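Side-chain contacts in N-acetylmuramoyl-L-alanine amidase domain-containing protein SAOUHSC_02979 (Staphylococcus aureus, PDB 5T1Q), which probably acts as a secreted cell-wall amidase, represented here by a glucosaminidase-family part followed by a C-terminal CHAP domain: residues N280-Q283 / Q288-H291; N259-F264 / H296-F301; E319-N322 / S326-I329. All coordinates share one frame; numbering follows the deposited sequence.

Contact 1 of 3, residues N280-Q283 / Q288-H291; sequences NRAQ and QVSH. With NA (sodium ion), chain E.
Gln-283 and Val-289 meet where helix 278-284 of the CHAP domain turns back onto the short strand 288-290, an outermost strand, within this chain, of the mixed sheet. The valine supplies the apolar half of the contact. Its CG2 branch reaches the helix, lying 3.7 Å from the backbone N of Gln-283, and sits 4.1 Å from CB of Ala-282. A methyl group suits position 282, since the buried helix face there also rests on Tyr-287 and on Ile-356 of strand 354-357, so a small residue lets the helix come close.

Gln-283 supplies the polar half. Its CG stands opposite the backbone N (chi1 169°), and a bend at the next bond (chi2 64°) swings the amide back across the valine, bringing OE1 to 3.7 Å from CB of Val-289. No direct hydrogen bond joins the segments; two waters do the work. One lies 2.7 Å from OE1 of Gln-283 and accepts from the backbone N of Val-289. The second lies 2.9 Å from the same OE1 and 2.6 Å from the carbonyl O of Val-289. Gln-288 and Ser-290 hydrogen-bond through their backbones to Thr-357 and Tyr-355, which leaves the N and O of Val-289 on the outer edge of the strand. OE1 of a long amide reaches both waters, which bridge to this edge.

One helical turn earlier, Asn-280 directs its CB away from the strand. Its CG is tucked between the backbone N and the carbonyl carbon, the crowded position (chi1 45°), and the amide oxygen serves a sodium ion. Asn-279, His-276 through its carbonyl, and Glu-302 complete the protein ligands with two waters, an all-oxygen shell suited to this hard cation, with OD1 of Asn-280 2.3 Å from the metal.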
loop_
_atom_site.group_PDB
_atom_site.type_symbol
_atom_site.label_atom_id
_atom_site.label_comp_id
_atom_site.label_asym_id
_atom_site.label_seq_id
_atom_site.Cartn_x
_atom_site.Cartn_y
_atom_site.Cartn_z
ATOM N N ASN A 280 -13.977 13.705 19.542
ATOM C CA ASN A 280 -14.428 13.607 20.946
ATOM C C ASN A 280 -13.320 13.005 21.843
ATOM O O ASN A 280 -13.103 13.470 22.945
ATOM C CB ASN A 280 -15.737 12.817 21.088
ATOM C CG ASN A 280 -15.740 11.544 20.275
ATOM O OD1 ASN A 280 -15.775 11.593 19.034
ATOM N ND2 ASN A 280 -15.718 10.405 20.941
ATOM N N ARG A 281 -12.600 11.994 21.373
ATOM C CA ARG A 281 -11.525 11.467 22.195
ATOM C C ARG A 281 -10.381 12.471 22.338
ATOM O O ARG A 281 -9.856 12.633 23.434
ATOM C CB ARG A 281 -11.001 10.143 21.667
ATOM C CG ARG A 281 -11.985 8.996 21.834
ATOM C CD ARG A 281 -11.304 7.658 21.627
ATOM N NE ARG A 281 -12.269 6.570 21.627
ATOM C CZ ARG A 281 -11.970 5.292 21.439
ATOM N NH1 ARG A 281 -10.700 4.886 21.264
ATOM N NH2 ARG A 281 -12.947 4.398 21.441
ATOM N N ALA A 282 -10.007 13.145 21.244
ATOM C CA ALA A 282 -8.899 14.110 21.262
ATOM C C ALA A 282 -9.201 15.232 22.223
ATOM O O ALA A 282 -8.335 15.649 22.990
ATOM C CB ALA A 282 -8.629 14.677 19.872
ATOM N N GLN A 283 -10.443 15.723 22.146
ATOM C CA GLN A 283 -10.954 16.780 23.031
ATOM C C GLN A 283 -10.816 16.363 24.499
ATOM O O GLN A 283 -10.394 17.159 25.334
ATOM C CB GLN A 283 -12.423 17.071 22.677
ATOM C CG GLN A 283 -13.220 17.955 23.636
ATOM C CD GLN A 283 -12.707 19.372 23.741
ATOM O OE1 GLN A 283 -12.227 19.962 22.775
ATOM N NE2 GLN A 283 -12.831 19.936 24.922
ATOM N N GLN A 288 -6.399 20.609 21.203
ATOM C CA GLN A 288 -7.214 21.754 20.784
ATOM C C GLN A 288 -8.098 21.223 19.648
ATOM O O GLN A 288 -7.584 20.714 18.648
ATOM C CB GLN A 288 -6.347 22.911 20.234
ATOM C CG GLN A 288 -5.205 23.396 21.139
ATOM C CD GLN A 288 -4.025 24.030 20.355
ATOM O OE1 GLN A 288 -2.849 23.706 20.600
ATOM N NE2 GLN A 288 -4.343 24.881 19.371
ATOM N N VAL A 289 -9.411 21.330 19.804
ATOM C CA VAL A 289 -10.352 20.846 18.799
ATOM C C VAL A 289 -11.411 21.909 18.596
ATOM O O VAL A 289 -11.965 22.417 19.584
ATOM C CB VAL A 289 -11.066 19.545 19.253
ATOM C CG1 VAL A 289 -11.953 18.986 18.142
ATOM C CG2 VAL A 289 -10.075 18.488 19.704
ATOM N N SER A 290 -11.694 22.268 17.340
ATOM C CA SER A 290 -12.755 23.229 17.065
ATOM C C SER A 290 -13.314 23.076 15.641
ATOM O O SER A 290 -12.811 22.271 14.836
ATOM C CB SER A 290 -12.266 24.670 17.281
ATOM O OG SER A 290 -11.630 25.190 16.129
ATOM N N HIS A 291 -14.349 23.861 15.349
ATOM C CA HIS A 291 -14.981 23.903 14.034
ATOM C C HIS A 291 -14.323 24.916 13.080
ATOM O O HIS A 291 -14.780 25.083 11.939
ATOM C CB HIS A 291 -16.486 24.197 14.176
ATOM C CG HIS A 291 -17.251 23.104 14.853
ATOM N ND1 HIS A 291 -17.536 21.905 14.236
ATOM C CD2 HIS A 291 -17.798 23.026 16.090
ATOM C CE1 HIS A 291 -18.224 21.135 15.063
ATOM N NE2 HIS A 291 -18.396 21.791 16.195
HETATM NA NA NA E . -16.961 11.949 17.043
HETATM O O HOH W 1 -10.560 21.997 22.435
HETATM O O HOH W 2 -13.316 22.520 21.850
HETATM O O HOH W 3 -18.218 10.086 17.415
HETATM O O HOH W 4 -18.575 13.689 18.015
#

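Contact 2 of 3, residues N259-F264 / H296-F301; sequences NRMKQF and HAAVVF
His-296 lays its imidazole face to face on the ring of Phe-264, with centroids 4.0 Å apart and planes 20° from parallel. The contact packs the C-terminal end of helix 253-262, and Phe-264 just beyond it, against the start of strand 298-301 in the CHAP domain. The overlap is shifted: CE1 of His-296 stands over the rim of the phenyl ring, 3.7 Å from CD1 of Phe-264. With CG opposite the carbonyl carbon in both residues, each ring comes to face the other. The imidazole also meets the ring of Phe-317 on strand 314-321. The carbonyl O of His-296 binds a water 3.2 Å away, and this water makes only a weak bond to O of Met-261.

Ala-297 turns its CB away from the helix, where it touches Tyr-355. At Ala-298 CB meets the selenium of the selenomethionine Met-261 at 4.1 Å; the small methyl lets the end of Met-261 approach. From Ala-298 the chain is strand; Val-299 packs on Ala-316 and Val-318, Val-300 on Ile-356.

Beside the stack, the phenyl edge at CE2 of Phe-264 stands over the guanidinium face of Arg-260. NH1 of Arg-260 donates to OE1 of Gln-263 at 2.9 Å, and NH2 forms a salt bridge with Glu-319, so its flat group is held from two sides. The charge of His-296 is not seen; the Arg-260/Glu-319 pair beside it would have largely opposed effects, so neither form is clearly favoured.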
loop_
_atom_site.group_PDB
_atom_site.type_symbol
_atom_site.label_atom_id
_atom_site.label_comp_id
_atom_site.label_asym_id
_atom_site.label_seq_id
_atom_site.Cartn_x
_atom_site.Cartn_y
_atom_site.Cartn_z
ATOM N N ASN A 259 0.726 9.755 10.285
ATOM C CA ASN A 259 2.030 9.904 9.602
ATOM C C ASN A 259 2.228 11.260 8.954
ATOM O O ASN A 259 3.284 11.866 9.089
ATOM C CB ASN A 259 2.248 8.791 8.574
ATOM C CG ASN A 259 2.632 7.471 9.228
ATOM O OD1 ASN A 259 1.783 6.629 9.497
ATOM N ND2 ASN A 259 3.888 7.336 9.582
ATOM N N ARG A 260 1.206 11.760 8.275
ATOM C CA ARG A 260 1.331 13.047 7.604
ATOM C C ARG A 260 1.599 14.150 8.610
ATOM O O ARG A 260 2.405 15.034 8.349
ATOM C CB ARG A 260 0.078 13.340 6.768
ATOM C CG ARG A 260 0.101 14.648 5.986
ATOM C CD ARG A 260 1.247 14.692 5.006
ATOM N NE ARG A 260 1.186 15.852 4.125
ATOM C CZ ARG A 260 2.105 16.156 3.216
ATOM N NH1 ARG A 260 3.191 15.397 3.069
ATOM N NH2 ARG A 260 1.950 17.237 2.457
HETATM N N MSE A 261 0.941 14.079 9.772
HETATM C CA MSE A 261 1.133 15.083 10.834
HETATM C C MSE A 261 2.562 15.062 11.333
HETATM O O MSE A 261 3.142 16.111 11.623
HETATM C CB MSE A 261 0.187 14.862 12.013
HETATM C CG MSE A 261 -1.219 15.358 11.682
HETATM SE SE MSE A 261 -2.437 14.996 13.198
HETATM C CE MSE A 261 -2.088 16.747 14.004
ATOM N N LYS A 262 3.129 13.867 11.460
ATOM C CA LYS A 262 4.526 13.734 11.900
ATOM C C LYS A 262 5.548 14.392 10.977
ATOM O O LYS A 262 6.565 14.853 11.452
ATOM C CB LYS A 262 4.916 12.279 12.140
ATOM C CG LYS A 262 4.745 11.863 13.581
ATOM C CD LYS A 262 5.075 10.399 13.805
ATOM C CE LYS A 262 5.275 10.122 15.290
ATOM N NZ LYS A 262 4.181 10.689 16.133
ATOM N N GLN A 263 5.283 14.442 9.674
ATOM C CA GLN A 263 6.204 15.107 8.755
ATOM C C GLN A 263 6.380 16.580 9.098
ATOM O O GLN A 263 7.386 17.189 8.728
ATOM C CB GLN A 263 5.732 15.013 7.312
ATOM C CG GLN A 263 5.660 13.613 6.757
ATOM C CD GLN A 263 5.405 13.628 5.269
ATOM O OE1 GLN A 263 4.282 13.392 4.822
ATOM N NE2 GLN A 263 6.431 13.979 4.494
ATOM N N PHE A 264 5.385 17.157 9.775
ATOM C CA PHE A 264 5.454 18.557 10.165
ATOM C C PHE A 264 5.774 18.760 11.654
ATOM O O PHE A 264 5.527 19.828 12.200
ATOM C CB PHE A 264 4.166 19.262 9.761
ATOM C CG PHE A 264 3.902 19.211 8.286
ATOM C CD1 PHE A 264 4.603 20.040 7.415
ATOM C CD2 PHE A 264 2.972 18.316 7.758
ATOM C CE1 PHE A 264 4.355 19.993 6.044
ATOM C CE2 PHE A 264 2.719 18.273 6.394
ATOM C CZ PHE A 264 3.407 19.114 5.536
ATOM N N HIS A 296 -2.789 22.127 8.655
ATOM C CA HIS A 296 -2.094 20.991 9.274
ATOM C C HIS A 296 -2.775 20.347 10.475
ATOM O O HIS A 296 -2.141 19.633 11.275
ATOM C CB HIS A 296 -0.621 21.314 9.589
ATOM C CG HIS A 296 0.190 21.639 8.372
ATOM N ND1 HIS A 296 1.369 22.340 8.431
ATOM C CD2 HIS A 296 -0.051 21.419 7.056
ATOM C CE1 HIS A 296 1.859 22.481 7.211
ATOM N NE2 HIS A 296 1.018 21.925 6.358
ATOM N N ALA A 297 -4.071 20.568 10.587
ATOM C CA ALA A 297 -4.854 19.932 11.599
ATOM C C ALA A 297 -5.398 18.656 10.986
ATOM O O ALA A 297 -5.423 18.509 9.760
ATOM C CB ALA A 297 -6.002 20.833 12.017
ATOM N N ALA A 298 -5.777 17.712 11.837
ATOM C CA ALA A 298 -6.494 16.522 11.386
ATOM C C ALA A 298 -7.953 16.984 11.256
ATOM O O ALA A 298 -8.456 17.661 12.155
ATOM C CB ALA A 298 -6.392 15.408 12.410
ATOM N N VAL A 299 -8.616 16.672 10.147
ATOM C CA VAL A 299 -10.013 17.069 9.977
ATOM C C VAL A 299 -10.886 15.826 10.059
ATOM O O VAL A 299 -10.667 14.837 9.346
ATOM C CB VAL A 299 -10.263 17.911 8.706
ATOM C CG1 VAL A 299 -9.775 17.202 7.454
ATOM C CG2 VAL A 299 -11.737 18.275 8.584
ATOM N N VAL A 300 -11.866 15.876 10.959
ATOM C CA VAL A 300 -12.731 14.740 11.183
ATOM C C VAL A 300 -14.140 14.910 10.614
ATOM O O VAL A 300 -14.762 15.962 10.779
ATOM C CB VAL A 300 -12.849 14.475 12.683
ATOM C CG1 VAL A 300 -13.803 13.311 12.951
ATOM C CG2 VAL A 300 -11.473 14.231 13.283
ATOM N N PHE A 301 -14.610 13.828 9.978
ATOM C CA PHE A 301 -15.946 13.670 9.437
ATOM C C PHE A 301 -16.653 12.665 10.353
ATOM O O PHE A 301 -16.169 11.522 10.502
ATOM C CB PHE A 301 -15.906 13.016 8.037
ATOM C CG PHE A 301 -15.362 13.895 6.937
ATOM C CD1 PHE A 301 -14.000 14.103 6.802
ATOM C CD2 PHE A 301 -16.218 14.468 6.006
ATOM C CE1 PHE A 301 -13.497 14.890 5.774
ATOM C CE2 PHE A 301 -15.723 15.270 4.977
ATOM C CZ PHE A 301 -14.366 15.466 4.849
HETATM O O HOH W 5 0.962 18.792 11.725
#

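Contact 3 of 3, residues E319-N322 / S326-I329; sequences EKVN and SIVI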
loop_
_atom_site.group_PDB
_atom_site.type_symbol
_atom_site.label_atom_id
_atom_site.label_comp_id
_atom_site.label_asym_id
_atom_site.label_seq_id
_atom_site.Cartn_x
_atom_site.Cartn_y
_atom_site.Cartn_z
ATOM N N GLU A 319 -4.172 20.287 4.216
ATOM C CA GLU A 319 -2.974 20.795 3.544
ATOM C C GLU A 319 -3.006 22.323 3.438
ATOM O O GLU A 319 -1.976 22.978 3.516
ATOM C CB GLU A 319 -2.847 20.227 2.132
ATOM C CG GLU A 319 -2.718 18.716 2.042
ATOM C CD GLU A 319 -1.373 18.162 2.504
ATOM O OE1 GLU A 319 -0.422 18.948 2.768
ATOM O OE2 GLU A 319 -1.257 16.915 2.572
ATOM N N LYS A 320 -4.192 22.882 3.256
ATOM C CA LYS A 320 -4.336 24.324 3.075
ATOM C C LYS A 320 -5.720 24.805 3.447
ATOM O O LYS A 320 -6.700 24.091 3.278
ATOM C CB LYS A 320 -4.095 24.666 1.599
ATOM C CG LYS A 320 -4.123 26.148 1.264
ATOM C CD LYS A 320 -3.907 26.371 -0.229
ATOM C CE LYS A 320 -3.973 27.838 -0.595
ATOM N NZ LYS A 320 -3.744 27.967 -2.050
ATOM N N VAL A 321 -5.776 26.001 4.012
ATOM C CA VAL A 321 -7.022 26.659 4.286
ATOM C C VAL A 321 -7.061 27.796 3.251
ATOM O O VAL A 321 -6.195 28.674 3.260
ATOM C CB VAL A 321 -7.113 27.210 5.709
ATOM C CG1 VAL A 321 -8.388 28.026 5.873
ATOM C CG2 VAL A 321 -7.073 26.082 6.741
ATOM N N ASN A 322 -8.039 27.758 2.356
ATOM C CA ASN A 322 -8.170 28.792 1.311
ATOM C C ASN A 322 -8.734 30.093 1.889
ATOM O O ASN A 322 -9.339 30.092 2.950
ATOM C CB ASN A 322 -9.048 28.268 0.169
ATOM C CG ASN A 322 -8.422 27.072 -0.548
ATOM O OD1 ASN A 322 -7.238 27.093 -0.898
ATOM N ND2 ASN A 322 -9.216 26.027 -0.776
ATOM N N SER A 326 -12.744 27.536 2.178
ATOM C CA SER A 326 -12.715 26.128 1.780
ATOM C C SER A 326 -11.374 25.531 2.214
ATOM O O SER A 326 -10.483 26.266 2.612
ATOM C CB SER A 326 -12.952 25.965 0.279
ATOM O OG SER A 326 -12.002 26.660 -0.484
ATOM N N ILE A 327 -11.238 24.208 2.174
ATOM C CA ILE A 327 -9.982 23.572 2.579
ATOM C C ILE A 327 -9.512 22.577 1.524
ATOM O O ILE A 327 -10.317 22.040 0.765
ATOM C CB ILE A 327 -10.117 22.824 3.946
ATOM C CG1 ILE A 327 -11.201 21.744 3.880
ATOM C CG2 ILE A 327 -10.461 23.800 5.053
ATOM C CD1 ILE A 327 -11.354 20.903 5.125
ATOM N N VAL A 328 -8.202 22.348 1.494
ATOM C CA VAL A 328 -7.601 21.334 0.647
ATOM C C VAL A 328 -7.130 20.261 1.618
ATOM O O VAL A 328 -6.375 20.559 2.565
ATOM C CB VAL A 328 -6.397 21.862 -0.127
ATOM C CG1 VAL A 328 -5.815 20.761 -1.006
ATOM C CG2 VAL A 328 -6.790 23.074 -0.960
ATOM N N ILE A 329 -7.571 19.022 1.392
ATOM C CA ILE A 329 -7.232 17.919 2.263
ATOM C C ILE A 329 -6.556 16.786 1.503
ATOM O O ILE A 329 -6.763 16.643 0.303
ATOM C CB ILE A 329 -8.484 17.335 2.972
ATOM C CG1 ILE A 329 -9.507 16.796 1.969
ATOM C CG2 ILE A 329 -9.138 18.394 3.832
ATOM C CD1 ILE A 329 -10.680 16.057 2.582
#
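A beta hairpin of the CHAP domain, strands 314-321 and 327-332, is knit together here, with Lys-320 and Val-328 forming an antiparallel hydrogen-bonded pair. The Val-328 N donates to O of Lys-320 at 2.9 Å and nearly straight, 171° at the hydrogen. The return bond is split. The carbonyl O of Val-328 takes the N of Glu-319 at 2.8 Å as well as the N of Lys-320 at 3.3 Å, so two residues of one strand face one of the other.

On the face of Lys-320 and Val-328, the beta carbons of the two residues touch, CB to CB at 4.0 Å. Only CB of the lysine rests on the valine; the extended chain carries the amine away from the hairpin, as befits an exposed position, while Phe-236 touches both side chains. Val-321 and Ile-327 form the non-hydrogen-bonded pair on the other face, with CG2 of each 4.4 Å from the other; Ile-327 also packs on Pro-293 and Ile-345, so a bulky branched residue fits there.

Toward the turn, Asn-322 grips Ser-326 twice. Its backbone N donates to O of Ser-326, and ND2 donates to OG of Ser-326 at 2.9 Å, close to the plane of the amide. With CG opposite the carbonyl carbon (chi1 -64°), the amide folds over the opposing strand, where ND2 also lies 3.8 Å from CG2 of Val-328. The serine hydroxyl has Asp-324 as a second partner, so a short polar residue ties both sides of the turn.

Glu-319 OE2 hydrogen-bonds to OG of Ser-330, and OE1 forms a salt bridge with Arg-260. Two residues facing one, the first near-helical in its backbone, make the classic bulge of antiparallel sheet, here in a hairpin of the CHAP domain.

All three contacts lie in the CHAP domain and reach one mixed sheet. Contact 1 falls within the chain span between the two segments of contact 2, and contact 3 follows both. Contacts 1 and 2, with centres about 13 Å apart, do not touch; each sets a helix against the sheet, 278-284 and 253-262 respectively. Contacts 2 and 3, about 12 Å apart between centres, do touch: strands 298-301 and 314-321 are neighbours, Arg-260 NH2 reaches OE1 of Glu-319 at 2.9 Å, and Val-299 packs on Ile-329. Contact 1 lies about 19 Å from contact 3, centre to centre. Together they tie two helices, an edge strand and a hairpin to one sheet of a domain whose family comprises amidohydrolases and peptidases.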